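Local coordinates for protein sulfate adenylyltransferase (Allochromatium vinosum, PDB 4DNX) that catalyses the reaction of sulfate with ATP to give adenosine 5'-phosphosulfate and diphosphate, at residues F52-D63 against L73-L84; D125-Y136 against V146-R154. One frame throughout, in Å; residues are numbered along the deposited sequence. Where two conformers were deposited one is given.

Contact 1 (F52-D63 against L73-L84); sequences FSPLDGFMNLAD and LTDGRFFPVPLL
Phe79 drives the edge of its ring at CZ into a face of Phe52, an edge-to-face pair with planes at 76°, while Leu55 lays CD2 over the centre of the Phe79 ring in a CH-pi contact, 3.7 Å from the centroid. Leu83 closes this cluster, its CD2 lying 3.6 Å from Phe52 CE2. Met59, extended beyond CG, runs past Leu83 until its methyl CE reaches Leu73 CD2, a tight 3.4 Å approach. Its SD accepts a weak hydrogen bond from Leu83 N, and its backbone N donates a nearly straight one to Leu83 O (2.9 Å). This packing belongs to the PUA-like domain, where strand 57-58 leads into helix 61-70 and the chain then returns as an irregular loop. At the helix start Asn60 is the N-cap, its OD1 accepting from Asp63 N. Asp63 OD1 in turn takes two bonds from Thr74, from N nearly along the C-O axis and from OG1 on the syn side but tilted out of the carboxylate plane, tying the type I turn 73-76 to the first helical turn. Asp75 OD1 accepts from Arg77 N, an Asx turn, and forms a salt bridge with Arg77 NE. Tyr282 of helix 274-287 packs edge-to-face with Phe79.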
loop_
_atom_site.group_PDB
_atom_site.type_symbol
_atom_site.label_atom_id
_atom_site.label_comp_id
_atom_site.label_asym_id
_atom_site.label_seq_id
_atom_site.Cartn_x
_atom_site.Cartn_y
_atom_site.Cartn_z
ATOM N N PHE A 52 5.994 16.144 -0.797
ATOM C CA PHE A 52 6.424 17.517 -1.084
ATOM C C PHE A 52 5.297 18.521 -0.846
ATOM O O PHE A 52 5.275 19.638 -1.380
ATOM C CB PHE A 52 6.975 17.623 -2.520
ATOM C CG PHE A 52 8.291 16.906 -2.752
ATOM C CD1 PHE A 52 9.067 16.351 -1.709
ATOM C CD2 PHE A 52 8.731 16.757 -4.047
ATOM C CE1 PHE A 52 10.285 15.715 -1.981
ATOM C CE2 PHE A 52 9.967 16.097 -4.346
ATOM C CZ PHE A 52 10.718 15.575 -3.340
ATOM N N SER A 53 4.378 18.150 0.047
ATOM C CA SER A 53 3.333 19.090 0.423
ATOM C C SER A 53 3.845 20.370 1.110
ATOM O O SER A 53 4.887 20.295 1.800
ATOM C CB SER A 53 2.388 18.397 1.450
ATOM O OG SER A 53 1.363 19.292 1.919
ATOM N N PRO A 54 3.449 21.504 0.546
ATOM C CA PRO A 54 2.077 21.765 0.116
ATOM C C PRO A 54 2.225 22.234 -1.342
ATOM O O PRO A 54 1.321 22.913 -1.875
ATOM C CB PRO A 54 1.612 22.926 1.009
ATOM C CG PRO A 54 2.842 23.710 1.226
ATOM C CD PRO A 54 3.942 22.656 1.359
ATOM N N LEU A 55 3.345 21.911 -1.995
ATOM C CA LEU A 55 3.559 22.433 -3.356
ATOM C C LEU A 55 2.593 21.819 -4.371
ATOM O O LEU A 55 2.179 20.657 -4.255
ATOM C CB LEU A 55 5.013 22.192 -3.806
ATOM C CG LEU A 55 6.045 23.235 -3.331
ATOM C CD1 LEU A 55 6.091 23.365 -1.843
ATOM C CD2 LEU A 55 7.427 22.823 -3.824
ATOM N N ASP A 56 2.239 22.612 -5.392
ATOM C CA ASP A 56 1.201 22.144 -6.349
ATOM C C ASP A 56 1.677 21.536 -7.647
ATOM O O ASP A 56 0.883 20.924 -8.360
ATOM C CB ASP A 56 0.145 23.237 -6.641
ATOM C CG ASP A 56 0.683 24.394 -7.417
ATOM O OD1 ASP A 56 1.777 24.291 -8.046
ATOM O OD2 ASP A 56 -0.022 25.436 -7.430
ATOM N N GLY A 57 2.969 21.653 -7.929
ATOM C CA GLY A 57 3.489 21.179 -9.203
ATOM C C GLY A 57 4.884 21.679 -9.482
ATOM O O GLY A 57 5.669 21.899 -8.572
ATOM N N PHE A 58 5.193 21.877 -10.764
ATOM C CA PHE A 58 6.567 22.191 -11.163
ATOM C C PHE A 58 6.788 23.685 -11.145
ATOM O O PHE A 58 5.890 24.448 -11.479
ATOM C CB PHE A 58 6.863 21.617 -12.547
ATOM C CG PHE A 58 6.935 20.097 -12.573
ATOM C CD1 PHE A 58 8.069 19.424 -12.081
ATOM C CD2 PHE A 58 5.880 19.344 -13.074
ATOM C CE1 PHE A 58 8.133 18.030 -12.110
ATOM C CE2 PHE A 58 5.931 17.947 -13.115
ATOM C CZ PHE A 58 7.065 17.273 -12.623
ATOM N N MET A 59 7.999 24.074 -10.772
ATOM C CA MET A 59 8.377 25.462 -10.518
ATOM C C MET A 59 8.690 26.202 -11.791
ATOM O O MET A 59 9.291 25.651 -12.720
ATOM C CB MET A 59 9.635 25.501 -9.639
ATOM C CG MET A 59 9.423 24.986 -8.258
ATOM S SD MET A 59 10.918 25.213 -7.281
ATOM C CE MET A 59 10.470 24.276 -5.812
ATOM N N ASN A 60 8.346 27.499 -11.807
ATOM C CA ASN A 60 8.926 28.375 -12.841
ATOM C C ASN A 60 10.397 28.713 -12.507
ATOM O O ASN A 60 10.908 28.347 -11.400
ATOM C CB ASN A 60 8.091 29.645 -13.044
ATOM C CG ASN A 60 8.015 30.518 -11.799
ATOM O OD1 ASN A 60 8.909 30.524 -10.939
ATOM N ND2 ASN A 60 6.959 31.312 -11.732
ATOM N N LEU A 61 11.077 29.385 -13.427
ATOM C CA LEU A 61 12.488 29.661 -13.243
ATOM C C LEU A 61 12.746 30.548 -12.020
ATOM O O LEU A 61 13.697 30.310 -11.274
ATOM C CB LEU A 61 13.039 30.360 -14.488
ATOM C CG LEU A 61 14.186 29.664 -15.178
ATOM C CD1 LEU A 61 14.724 30.544 -16.325
ATOM C CD2 LEU A 61 15.302 29.271 -14.197
ATOM N N ALA A 62 11.910 31.559 -11.786
ATOM C CA ALA A 62 12.122 32.408 -10.574
ATOM C C ALA A 62 12.049 31.628 -9.231
ATOM O O ALA A 62 12.875 31.821 -8.349
ATOM C CB ALA A 62 11.141 33.598 -10.563
ATOM N N ASP A 63 11.064 30.755 -9.095
ATOM C CA ASP A 63 10.989 29.903 -7.913
ATOM C C ASP A 63 12.166 28.919 -7.833
ATOM O O ASP A 63 12.684 28.638 -6.736
ATOM C CB ASP A 63 9.660 29.116 -7.888
ATOM C CG ASP A 63 8.476 29.982 -7.480
ATOM O OD1 ASP A 63 8.687 30.926 -6.687
ATOM O OD2 ASP A 63 7.335 29.720 -7.939
ATOM N N LEU A 73 10.771 29.558 -2.064
ATOM C CA LEU A 73 10.099 30.031 -3.268
ATOM C C LEU A 73 10.002 31.573 -3.295
ATOM O O LEU A 73 10.255 32.268 -2.288
ATOM C CB LEU A 73 8.713 29.388 -3.349
ATOM C CG LEU A 73 8.750 27.836 -3.252
ATOM C CD1 LEU A 73 7.366 27.293 -3.455
ATOM C CD2 LEU A 73 9.713 27.250 -4.272
ATOM N N THR A 74 9.682 32.145 -4.462
ATOM C CA THR A 74 9.539 33.627 -4.536
ATOM C C THR A 74 8.502 34.214 -3.571
ATOM O O THR A 74 8.670 35.335 -3.103
ATOM C CB THR A 74 9.222 34.149 -5.969
ATOM O OG1 THR A 74 8.047 33.497 -6.473
ATOM C CG2 THR A 74 10.417 33.910 -6.896
ATOM N N ASP A 75 7.459 33.430 -3.244
ATOM C CA ASP A 75 6.452 33.897 -2.291
ATOM C C ASP A 75 6.831 33.683 -0.831
ATOM O O ASP A 75 6.078 34.052 0.080
ATOM C CB ASP A 75 5.060 33.323 -2.626
ATOM C CG ASP A 75 4.886 31.860 -2.244
ATOM O OD1 ASP A 75 5.859 31.103 -1.947
ATOM O OD2 ASP A 75 3.705 31.432 -2.275
ATOM N N GLY A 76 8.004 33.111 -0.595
ATOM C CA GLY A 76 8.501 32.972 0.757
ATOM C C GLY A 76 8.326 31.615 1.401
ATOM O O GLY A 76 8.899 31.387 2.468
ATOM N N ARG A 77 7.573 30.703 0.779
ATOM C CA ARG A 77 7.451 29.314 1.315
ATOM C C ARG A 77 8.820 28.604 1.349
ATOM O O ARG A 77 9.597 28.729 0.404
ATOM C CB ARG A 77 6.477 28.453 0.470
ATOM C CG ARG A 77 4.991 28.772 0.655
ATOM C CD ARG A 77 4.098 27.995 -0.343
ATOM N NE ARG A 77 4.336 28.479 -1.705
ATOM C CZ ARG A 77 3.991 27.843 -2.826
ATOM N NH1 ARG A 77 3.374 26.675 -2.786
ATOM N NH2 ARG A 77 4.270 28.393 -4.000
ATOM N N PHE A 78 9.115 27.868 2.423
ATOM C CA PHE A 78 10.319 27.058 2.494
ATOM C C PHE A 78 10.210 25.812 1.581
ATOM O O PHE A 78 9.248 25.030 1.668
ATOM C CB PHE A 78 10.551 26.623 3.941
ATOM C CG PHE A 78 11.713 25.705 4.116
ATOM C CD1 PHE A 78 13.027 26.150 3.870
ATOM C CD2 PHE A 78 11.513 24.378 4.541
ATOM C CE1 PHE A 78 14.134 25.254 4.026
ATOM C CE2 PHE A 78 12.615 23.515 4.697
ATOM C CZ PHE A 78 13.907 23.955 4.433
ATOM N N PHE A 79 11.216 25.628 0.724
ATOM C CA PHE A 79 11.411 24.381 -0.012
ATOM C C PHE A 79 12.866 24.236 -0.501
ATOM O O PHE A 79 13.385 25.116 -1.183
ATOM C CB PHE A 79 10.410 24.203 -1.149
ATOM C CG PHE A 79 10.318 22.770 -1.606
ATOM C CD1 PHE A 79 9.517 21.838 -0.905
ATOM C CD2 PHE A 79 11.132 22.302 -2.658
ATOM C CE1 PHE A 79 9.466 20.516 -1.267
ATOM C CE2 PHE A 79 11.103 20.951 -3.037
ATOM C CZ PHE A 79 10.239 20.035 -2.346
ATOM N N PRO A 80 13.536 23.140 -0.133
ATOM C CA PRO A 80 14.994 23.107 -0.235
ATOM C C PRO A 80 15.648 22.839 -1.572
ATOM O O PRO A 80 16.837 23.115 -1.685
ATOM C CB PRO A 80 15.409 22.014 0.773
ATOM C CG PRO A 80 14.255 21.171 0.951
ATOM C CD PRO A 80 13.004 21.977 0.615
ATOM N N VAL A 81 14.943 22.285 -2.548
ATOM C CA VAL A 81 15.522 22.070 -3.896
ATOM C C VAL A 81 14.532 22.454 -4.996
ATOM O O VAL A 81 13.333 22.383 -4.820
ATOM C CB VAL A 81 15.985 20.582 -4.128
ATOM C CG1 VAL A 81 16.995 20.157 -3.044
ATOM C CG2 VAL A 81 14.782 19.647 -4.200
ATOM N N PRO A 82 15.033 22.827 -6.165
ATOM C CA PRO A 82 14.125 23.175 -7.241
ATOM C C PRO A 82 13.366 21.932 -7.647
ATOM O O PRO A 82 13.917 20.846 -7.556
ATOM C CB PRO A 82 15.054 23.607 -8.395
ATOM C CG PRO A 82 16.426 23.704 -7.873
ATOM C CD PRO A 82 16.439 23.169 -6.443
ATOM N N LEU A 83 12.098 22.084 -8.047
ATOM C CA LEU A 83 11.344 20.996 -8.637
ATOM C C LEU A 83 11.060 21.391 -10.065
ATOM O O LEU A 83 10.121 22.145 -10.322
ATOM C CB LEU A 83 10.000 20.806 -7.926
ATOM C CG LEU A 83 10.003 20.220 -6.518
ATOM C CD1 LEU A 83 8.512 19.996 -6.091
ATOM C CD2 LEU A 83 10.821 18.919 -6.422
ATOM N N LEU A 84 11.882 20.900 -10.988
ATOM C CA LEU A 84 11.784 21.346 -12.382
ATOM C C LEU A 84 11.304 20.229 -13.300
ATOM O O LEU A 84 11.548 19.024 -13.071
ATOM C CB LEU A 84 13.146 21.861 -12.861
ATOM C CG LEU A 84 13.568 23.248 -12.337
ATOM C CD1 LEU A 84 15.030 23.477 -12.588
ATOM C CD2 LEU A 84 12.733 24.365 -13.037
HETATM O O HOH W 1 3.621 25.302 -5.539
HETATM O O HOH W 2 6.205 31.257 -5.282
#

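Contact 2 (D125-Y136 against V146-R154)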
loop_
_atom_site.group_PDB
_atom_site.type_symbol
_atom_site.label_atom_id
_atom_site.label_comp_id
_atom_site.label_asym_id
_atom_site.label_seq_id
_atom_site.Cartn_x
_atom_site.Cartn_y
_atom_site.Cartn_z
ATOM N N ASP A 125 22.593 29.186 -19.836
ATOM C CA ASP A 125 23.783 28.547 -19.270
ATOM C C ASP A 125 24.084 29.117 -17.886
ATOM O O ASP A 125 24.390 28.356 -16.963
ATOM C CB ASP A 125 25.016 28.718 -20.164
ATOM C CG ASP A 125 24.887 28.012 -21.508
ATOM O OD1 ASP A 125 23.956 27.204 -21.696
ATOM O OD2 ASP A 125 25.732 28.314 -22.398
ATOM N N ALA A 126 23.988 30.440 -17.750
ATOM C CA ALA A 126 24.321 31.089 -16.482
ATOM C C ALA A 126 23.344 30.680 -15.381
ATOM O O ALA A 126 23.764 30.417 -14.248
ATOM C CB ALA A 126 24.374 32.598 -16.638
ATOM N N GLN A 127 22.054 30.594 -15.711
ATOM C CA GLN A 127 21.036 30.131 -14.742
ATOM C C GLN A 127 21.246 28.675 -14.329
ATOM O O GLN A 127 21.119 28.348 -13.134
ATOM C CB GLN A 127 19.635 30.336 -15.318
ATOM C CG GLN A 127 19.303 31.803 -15.470
ATOM C CD GLN A 127 18.039 32.061 -16.253
ATOM O OE1 GLN A 127 17.694 31.344 -17.213
ATOM N NE2 GLN A 127 17.329 33.100 -15.849
ATOM N N MET A 128 21.603 27.812 -15.295
ATOM C CA MET A 128 21.864 26.392 -14.994
ATOM C C MET A 128 23.059 26.244 -14.083
ATOM O O MET A 128 22.970 25.491 -13.098
ATOM C CB MET A 128 22.083 25.527 -16.242
ATOM C CG MET A 128 20.808 25.170 -16.972
ATOM S SD MET A 128 19.580 24.189 -16.048
ATOM C CE MET A 128 20.313 22.565 -15.958
ATOM N N ALA A 129 24.132 26.953 -14.400
ATOM C CA ALA A 129 25.373 26.914 -13.589
ATOM C C ALA A 129 25.111 27.402 -12.169
ATOM O O ALA A 129 25.669 26.835 -11.213
ATOM C CB ALA A 129 26.508 27.721 -14.240
ATOM N N LEU A 130 24.305 28.462 -12.037
ATOM C CA LEU A 130 23.999 29.016 -10.715
ATOM C C LEU A 130 23.237 27.962 -9.897
ATOM O O LEU A 130 23.601 27.654 -8.747
ATOM C CB LEU A 130 23.184 30.314 -10.826
ATOM C CG LEU A 130 22.738 31.027 -9.537
ATOM C CD1 LEU A 130 23.903 31.257 -8.605
ATOM C CD2 LEU A 130 22.076 32.365 -9.878
ATOM N N MET A 131 22.209 27.363 -10.505
ATOM C CA MET A 131 21.390 26.358 -9.778
ATOM C C MET A 131 22.234 25.104 -9.444
ATOM O O MET A 131 22.128 24.575 -8.348
ATOM C CB MET A 131 20.120 25.963 -10.577
ATOM C CG MET A 131 19.053 27.084 -10.649
ATOM S SD MET A 131 17.494 26.613 -11.324
ATOM C CE MET A 131 17.899 26.489 -13.093
ATOM N N THR A 132 23.081 24.664 -10.388
ATOM C CA THR A 132 23.950 23.497 -10.206
ATOM C C THR A 132 24.927 23.692 -9.032
ATOM O O THR A 132 24.959 22.846 -8.125
ATOM C CB THR A 132 24.771 23.231 -11.501
ATOM O OG1 THR A 132 23.857 22.850 -12.531
ATOM C CG2 THR A 132 25.761 22.116 -11.297
ATOM N N GLU A 133 25.666 24.792 -9.039
ATOM C CA GLU A 133 26.632 25.068 -7.976
ATOM C C GLU A 133 25.941 25.183 -6.593
ATOM O O GLU A 133 26.458 24.678 -5.590
ATOM C CB GLU A 133 27.448 26.324 -8.296
ATOM C CG GLU A 133 28.576 26.516 -7.310
ATOM C CD GLU A 133 28.095 27.206 -6.040
ATOM O OE1 GLU A 133 28.630 26.912 -4.934
ATOM O OE2 GLU A 133 27.164 28.039 -6.158
ATOM N N GLN A 134 24.779 25.815 -6.548
ATOM C CA GLN A 134 24.053 26.003 -5.275
ATOM C C GLN A 134 23.443 24.702 -4.715
ATOM O O GLN A 134 23.524 24.426 -3.497
ATOM C CB GLN A 134 22.976 27.092 -5.426
ATOM C CG GLN A 134 23.556 28.488 -5.636
ATOM C CD GLN A 134 24.155 29.037 -4.360
ATOM O OE1 GLN A 134 23.437 29.420 -3.442
ATOM N NE2 GLN A 134 25.462 29.047 -4.283
ATOM N N VAL A 135 22.843 23.895 -5.586
ATOM C CA VAL A 135 22.187 22.645 -5.123
ATOM C C VAL A 135 23.205 21.549 -4.786
ATOM O O VAL A 135 23.102 20.890 -3.735
ATOM C CB VAL A 135 21.177 22.127 -6.141
ATOM C CG1 VAL A 135 20.651 20.738 -5.735
ATOM C CG2 VAL A 135 19.986 23.101 -6.257
ATOM N N TYR A 136 24.179 21.356 -5.670
ATOM C CA TYR A 136 25.115 20.220 -5.569
ATOM C C TYR A 136 26.451 20.558 -4.905
ATOM O O TYR A 136 27.247 19.656 -4.620
ATOM C CB TYR A 136 25.330 19.583 -6.966
ATOM C CG TYR A 136 24.024 19.093 -7.572
ATOM C CD1 TYR A 136 23.480 17.842 -7.245
ATOM C CD2 TYR A 136 23.311 19.907 -8.452
ATOM C CE1 TYR A 136 22.243 17.404 -7.786
ATOM C CE2 TYR A 136 22.085 19.471 -9.016
ATOM C CZ TYR A 136 21.566 18.234 -8.696
ATOM O OH TYR A 136 20.359 17.817 -9.232
ATOM N N VAL A 146 24.997 16.356 -10.620
ATOM C CA VAL A 146 25.289 17.454 -11.555
ATOM C C VAL A 146 25.011 16.993 -13.002
ATOM O O VAL A 146 24.351 17.728 -13.786
ATOM C CB VAL A 146 26.762 17.917 -11.400
ATOM C CG1 VAL A 146 27.215 18.788 -12.576
ATOM C CG2 VAL A 146 26.948 18.686 -10.067
ATOM N N GLU A 147 25.502 15.804 -13.341
ATOM C CA GLU A 147 25.416 15.306 -14.735
ATOM C C GLU A 147 23.947 15.102 -15.114
ATOM O O GLU A 147 23.513 15.558 -16.168
ATOM C CB GLU A 147 26.202 14.012 -14.920
ATOM C CG GLU A 147 26.238 13.501 -16.375
ATOM C CD GLU A 147 26.945 12.155 -16.492
ATOM O OE1 GLU A 147 28.050 12.100 -17.074
ATOM O OE2 GLU A 147 26.406 11.140 -15.977
ATOM N N THR A 148 23.173 14.449 -14.253
ATOM C CA THR A 148 21.744 14.236 -14.516
ATOM C C THR A 148 21.004 15.547 -14.680
ATOM O O THR A 148 20.205 15.720 -15.612
ATOM C CB THR A 148 21.102 13.373 -13.364
ATOM O OG1 THR A 148 21.706 12.073 -13.403
ATOM C CG2 THR A 148 19.561 13.276 -13.492
ATOM N N PHE A 149 21.260 16.494 -13.768
ATOM C CA PHE A 149 20.500 17.753 -13.768
ATOM C C PHE A 149 20.728 18.485 -15.090
ATOM O O PHE A 149 19.798 19.071 -15.656
ATOM C CB PHE A 149 20.960 18.631 -12.565
ATOM C CG PHE A 149 20.201 19.944 -12.412
ATOM C CD1 PHE A 149 18.823 19.940 -12.170
ATOM C CD2 PHE A 149 20.865 21.170 -12.529
ATOM C CE1 PHE A 149 18.107 21.170 -12.029
ATOM C CE2 PHE A 149 20.175 22.394 -12.391
ATOM C CZ PHE A 149 18.791 22.371 -12.129
ATOM N N ASN A 150 21.960 18.415 -15.573
ATOM C CA ASN A 150 22.359 19.161 -16.756
ATOM C C ASN A 150 22.146 18.381 -18.051
ATOM O O ASN A 150 22.557 18.839 -19.137
ATOM C CB ASN A 150 23.828 19.593 -16.620
ATOM C CG ASN A 150 23.974 20.789 -15.698
ATOM O OD1 ASN A 150 23.816 21.931 -16.121
ATOM N ND2 ASN A 150 24.236 20.530 -14.424
ATOM N N SER A 151 21.488 17.229 -17.945
ATOM C CA SER A 151 21.316 16.315 -19.087
ATOM C C SER A 151 19.869 16.138 -19.488
ATOM O O SER A 151 19.543 15.138 -20.128
ATOM C CB SER A 151 21.929 14.942 -18.783
ATOM O OG SER A 151 23.330 15.041 -18.947
ATOM N N GLN A 152 19.032 17.124 -19.171
ATOM C CA GLN A 152 17.595 16.987 -19.357
ATOM C C GLN A 152 17.021 17.916 -20.410
ATOM O O GLN A 152 15.821 17.818 -20.725
ATOM C CB GLN A 152 16.854 17.288 -18.059
ATOM C CG GLN A 152 17.243 16.378 -16.871
ATOM C CD GLN A 152 16.536 16.832 -15.617
ATOM O OE1 GLN A 152 15.426 16.392 -15.346
ATOM N NE2 GLN A 152 17.118 17.810 -14.905
ATOM N N GLY A 153 17.830 18.823 -20.914
ATOM C CA GLY A 153 17.360 19.883 -21.784
ATOM C C GLY A 153 17.203 21.177 -21.005
ATOM O O GLY A 153 17.387 21.191 -19.759
ATOM N N ARG A 154 16.803 22.239 -21.706
ATOM C CA ARG A 154 16.802 23.603 -21.161
ATOM C C ARG A 154 15.454 24.323 -21.251
ATOM O O ARG A 154 15.371 25.531 -20.992
ATOM C CB ARG A 154 17.874 24.462 -21.876
ATOM C CG ARG A 154 19.301 23.945 -21.710
ATOM C CD ARG A 154 19.694 23.819 -20.235
ATOM N NE ARG A 154 21.153 23.846 -20.101
ATOM C CZ ARG A 154 21.953 24.865 -20.425
ATOM N NH1 ARG A 154 21.467 26.031 -20.900
ATOM N NH2 ARG A 154 23.251 24.706 -20.256
#
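Phe149 holds CG anti to its backbone N (chi1 -177°), which sends the ring across to helix 125-136, where it sits as a knob among Met128, Met131, Thr132 and Tyr136. Met128 is bent at chi2 and chi3, and this brings its methyl CE off-centre over the Phe149 ring, 4.0 Å from the centroid, with SD in an oblique Met-aromatic contact. Thr132 OG1 lies at the ring edge, close to its plane, 3.4 Å from Phe149 CD2. Tyr136 meets the same residue obliquely, CE2 and OH lying against Phe149 CB, and its own ring carries Val146 N over the centre of one face. Val146 CG2 lies against Tyr136 CB at 3.6 Å and also touches Thr132 CG2.

Two polar links accompany this packing of helix 125-136 against helix 144-149 in the PUA-like domain. Just past the end of the shorter helix, Asn150 ND2 donates to Thr132 OG1 (3.0 Å) and to Val146 O (2.9 Å), both partners close to its amide plane; Thr132 OG1 in turn donates to Met128 O. Beyond, Arg154, in the conformer given, grips the single oxygen OD1 of Asp125 end-on with NH1 (2.9 Å) and NH2 (3.0 Å), the guanidinium and carboxylate planes 90° apart, and lays one guanidinium face on Met128 CG. Arg154 NH1 also donates to Val123 O. With both amide hydrogens engaged, the Asn150 side chain is fixed in rotation, and hydrogen bonds link Val146 O through Asn150 and Thr132 to Met128 O, from one helix to the other, while the ion pair of that conformer probably adds electrostatic attraction at the start of helix 125-136.

Both contacts lie in the PUA-like domain, contact 1 first along the chain, with centres about 16 Å apart. They meet directly: Leu61 of helix 61-70 touches Gln127 and Met131 of helix 125-136, Pro82 packs on Val135, and Leu84 CD1 comes within 3.9 Å of Phe149 CE1. Helix 125-136 thus has 52-63 and 73-84 on one side and helix 144-149 on another. Strand 57-58 pairs with strand 155-163, which directly follows contact 2, so the mixed sheet gives a second connection between the two regions.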